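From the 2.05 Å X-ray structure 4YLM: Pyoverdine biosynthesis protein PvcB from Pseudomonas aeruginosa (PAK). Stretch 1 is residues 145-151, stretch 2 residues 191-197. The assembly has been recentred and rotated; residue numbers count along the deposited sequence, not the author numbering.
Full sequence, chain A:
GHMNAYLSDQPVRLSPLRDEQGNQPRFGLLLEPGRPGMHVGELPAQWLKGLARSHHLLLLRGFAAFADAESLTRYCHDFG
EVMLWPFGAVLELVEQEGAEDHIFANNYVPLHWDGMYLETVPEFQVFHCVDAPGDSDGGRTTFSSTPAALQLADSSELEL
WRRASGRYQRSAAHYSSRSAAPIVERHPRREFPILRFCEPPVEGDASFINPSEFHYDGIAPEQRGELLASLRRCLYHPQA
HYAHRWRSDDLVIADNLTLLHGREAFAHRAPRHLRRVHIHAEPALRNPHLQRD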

# COMPACT_ATOMS: atom_id res chain seq x y z
N SER A 145 -9.09 -22.46 0.33
CA SER A 145 -9.71 -21.19 -0.04
C SER A 145 -11.21 -21.39 -0.23
O SER A 145 -11.63 -22.15 -1.10
N THR A 146 -12.03 -20.75 0.59
CA THR A 146 -13.45 -21.01 0.49
C THR A 146 -14.07 -20.42 -0.78
O THR A 146 -15.01 -20.98 -1.32
N PRO A 147 -13.53 -19.28 -1.27
CA PRO A 147 -14.04 -18.81 -2.57
C PRO A 147 -13.73 -19.78 -3.71
O PRO A 147 -14.57 -19.94 -4.60
N ALA A 148 -12.56 -20.41 -3.69
CA ALA A 148 -12.26 -21.42 -4.71
C ALA A 148 -13.26 -22.58 -4.63
O ALA A 148 -13.78 -23.03 -5.66
N ALA A 149 -13.52 -23.07 -3.42
CA ALA A 149 -14.50 -24.15 -3.23
C ALA A 149 -15.86 -23.74 -3.79
O ALA A 149 -16.55 -24.55 -4.43
N LEU A 150 -16.25 -22.49 -3.57
CA LEU A 150 -17.52 -21.99 -4.09
C LEU A 150 -17.59 -22.01 -5.62
O LEU A 150 -18.67 -22.17 -6.19
N GLN A 151 -16.44 -21.87 -6.29
CA GLN A 151 -16.41 -21.89 -7.75
C GLN A 151 -16.48 -23.32 -8.29
O GLN A 151 -16.75 -23.53 -9.47
N GLU A 191 -17.22 -8.23 2.16
CA GLU A 191 -18.49 -8.59 1.50
C GLU A 191 -18.52 -9.80 0.57
O GLU A 191 -19.59 -10.37 0.35
N PHE A 192 -17.38 -10.22 0.03
CA PHE A 192 -17.42 -11.29 -0.97
C PHE A 192 -17.84 -12.63 -0.36
O PHE A 192 -17.65 -12.84 0.83
N PRO A 193 -18.42 -13.52 -1.18
CA PRO A 193 -18.88 -14.82 -0.67
C PRO A 193 -17.75 -15.71 -0.15
O PRO A 193 -16.71 -15.88 -0.80
N ILE A 194 -17.96 -16.26 1.05
CA ILE A 194 -17.03 -17.20 1.64
C ILE A 194 -17.82 -18.37 2.22
O ILE A 194 -19.05 -18.34 2.24
N LEU A 195 -17.12 -19.39 2.71
CA LEU A 195 -17.74 -20.44 3.49
C LEU A 195 -17.25 -20.35 4.93
O LEU A 195 -16.08 -20.03 5.18
N ARG A 196 -18.15 -20.60 5.88
CA ARG A 196 -17.75 -20.84 7.27
C ARG A 196 -18.26 -22.24 7.62
O ARG A 196 -19.46 -22.46 7.68
N PHE A 197 -17.34 -23.17 7.83
CA PHE A 197 -17.69 -24.57 8.02
C PHE A 197 -16.68 -25.14 8.99
O PHE A 197 -15.49 -24.95 8.83

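Helix 146-151 lies almost at right angles to strand 193-195: the N-to-C directions differ by 99°, the axes approach to 6.9 Å, and the contact buries 349 Å² summed over both sides. The CA atoms of Thr146 and Leu195, 5.3 Å apart, mark the point of closest register.

One hydrogen bond joins the stretches. Leu195 N donates to Thr146 OG1 at 3.0 Å with an N-H...acceptor angle of 171°, so the bond is nearly linear. Thr146 points its CA-to-CB bond toward the strand, and chi1 of 64° (p) sets the hydroxyl against the strand backbone; the same oxygen is also hydrogen-bonded elsewhere in the structure. Thr146 CG2 lies 4.2 Å from Arg196 NH2, at the edge of the guanidinium and near its plane. Ile194 (p, t) points sideways and its end leads away; Ile194 CB lies 3.5 Å from Thr146 OG1, a van der Waals contact.

Four apolar side-chain pairs cross the interface. Leu195 (m, t) and Leu150 (m, t) both point toward the opposing stretch, and their CD2 atoms meet at 3.8 Å. Leu195 CD1 also reaches Ala149 CB at 4.0 Å, while Leu150 CD1 sits 3.9 Å from Pro193 CB. Pro147 points sideways, yet its CG lies 4.1 Å from Phe192 CE1, an oblique approach to a ring whose chi1 is 59° (p). Separately, Leu150 CD1 makes a van der Waals contact with Pro193 O at 3.7 Å.

Polar bonds within each stretch complete the arrangement. Ser145 (t) caps the helix by accepting from Ala148 N at its OG, 3.2 Å, and Gln151 NE2 donates to Pro147 O at 3.1 Å. Arg196, whose CA-to-CB bond points away, folds back so that its NE donates to Leu195 O at 2.7 Å and 165°; the bond from Arg196 NH2 to Leu195 O, 3.2 Å and 131°, is weak.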

# COMPACT_ATOMS: atom_id res chain seq x y z
CB SER A 145 -9.11 -20.68 -1.35
OG SER A 145 -9.99 -19.76 -1.97
CB THR A 146 -14.25 -20.64 1.77
OG1 THR A 146 -14.18 -19.23 2.03
CG2 THR A 146 -13.69 -21.40 2.99
CB PRO A 147 -13.31 -17.47 -2.78
CG PRO A 147 -13.03 -16.98 -1.34
CD PRO A 147 -12.67 -18.28 -0.60
CB ALA A 148 -10.85 -21.93 -4.56
CB ALA A 149 -14.60 -24.52 -1.75
CB LEU A 150 -17.84 -20.59 -3.57
CG LEU A 150 -18.49 -20.51 -2.18
CD1 LEU A 150 -18.32 -19.11 -1.54
CD2 LEU A 150 -19.98 -20.90 -2.26
CB GLN A 151 -15.14 -21.22 -8.30
CG GLN A 151 -14.84 -19.83 -7.76
CD GLN A 151 -16.03 -18.91 -7.78
OE1 GLN A 151 -16.63 -18.69 -8.83
NE2 GLN A 151 -16.38 -18.36 -6.62
CB GLU A 191 -19.09 -7.38 0.77
CG GLU A 191 -19.68 -6.35 1.70
CD GLU A 191 -20.90 -6.89 2.44
OE1 GLU A 191 -21.86 -7.34 1.77
OE2 GLU A 191 -20.88 -6.89 3.68
CB PHE A 192 -16.10 -11.41 -1.74
CG PHE A 192 -14.90 -11.69 -0.86
CD1 PHE A 192 -14.53 -12.99 -0.57
CD2 PHE A 192 -14.15 -10.65 -0.34
CE1 PHE A 192 -13.41 -13.26 0.23
CE2 PHE A 192 -13.04 -10.89 0.45
CZ PHE A 192 -12.66 -12.20 0.74
CB PRO A 193 -19.54 -15.47 -1.89
CG PRO A 193 -19.99 -14.32 -2.73
CD PRO A 193 -18.90 -13.28 -2.56
CB ILE A 194 -16.24 -16.56 2.79
CG1 ILE A 194 -17.21 -16.00 3.84
CG2 ILE A 194 -15.26 -15.46 2.27
CD1 ILE A 194 -16.53 -15.63 5.19
CB LEU A 195 -17.40 -21.82 2.93
CG LEU A 195 -17.76 -22.10 1.46
CD1 LEU A 195 -17.23 -23.46 1.05
CD2 LEU A 195 -19.28 -22.03 1.25
CB ARG A 196 -18.34 -19.80 8.22
CG ARG A 196 -17.82 -18.38 8.01
CD ARG A 196 -16.34 -18.22 8.40
NE ARG A 196 -15.42 -18.66 7.36
CZ ARG A 196 -14.09 -18.52 7.41
NH1 ARG A 196 -13.52 -17.95 8.47
NH2 ARG A 196 -13.33 -18.95 6.41
CB PHE A 197 -17.60 -25.29 6.67
CG PHE A 197 -17.78 -26.79 6.74
CD1 PHE A 197 -18.88 -27.36 7.38
CD2 PHE A 197 -16.89 -27.63 6.09
CE1 PHE A 197 -19.05 -28.74 7.41
CE2 PHE A 197 -17.07 -29.01 6.11
CZ PHE A 197 -18.15 -29.57 6.77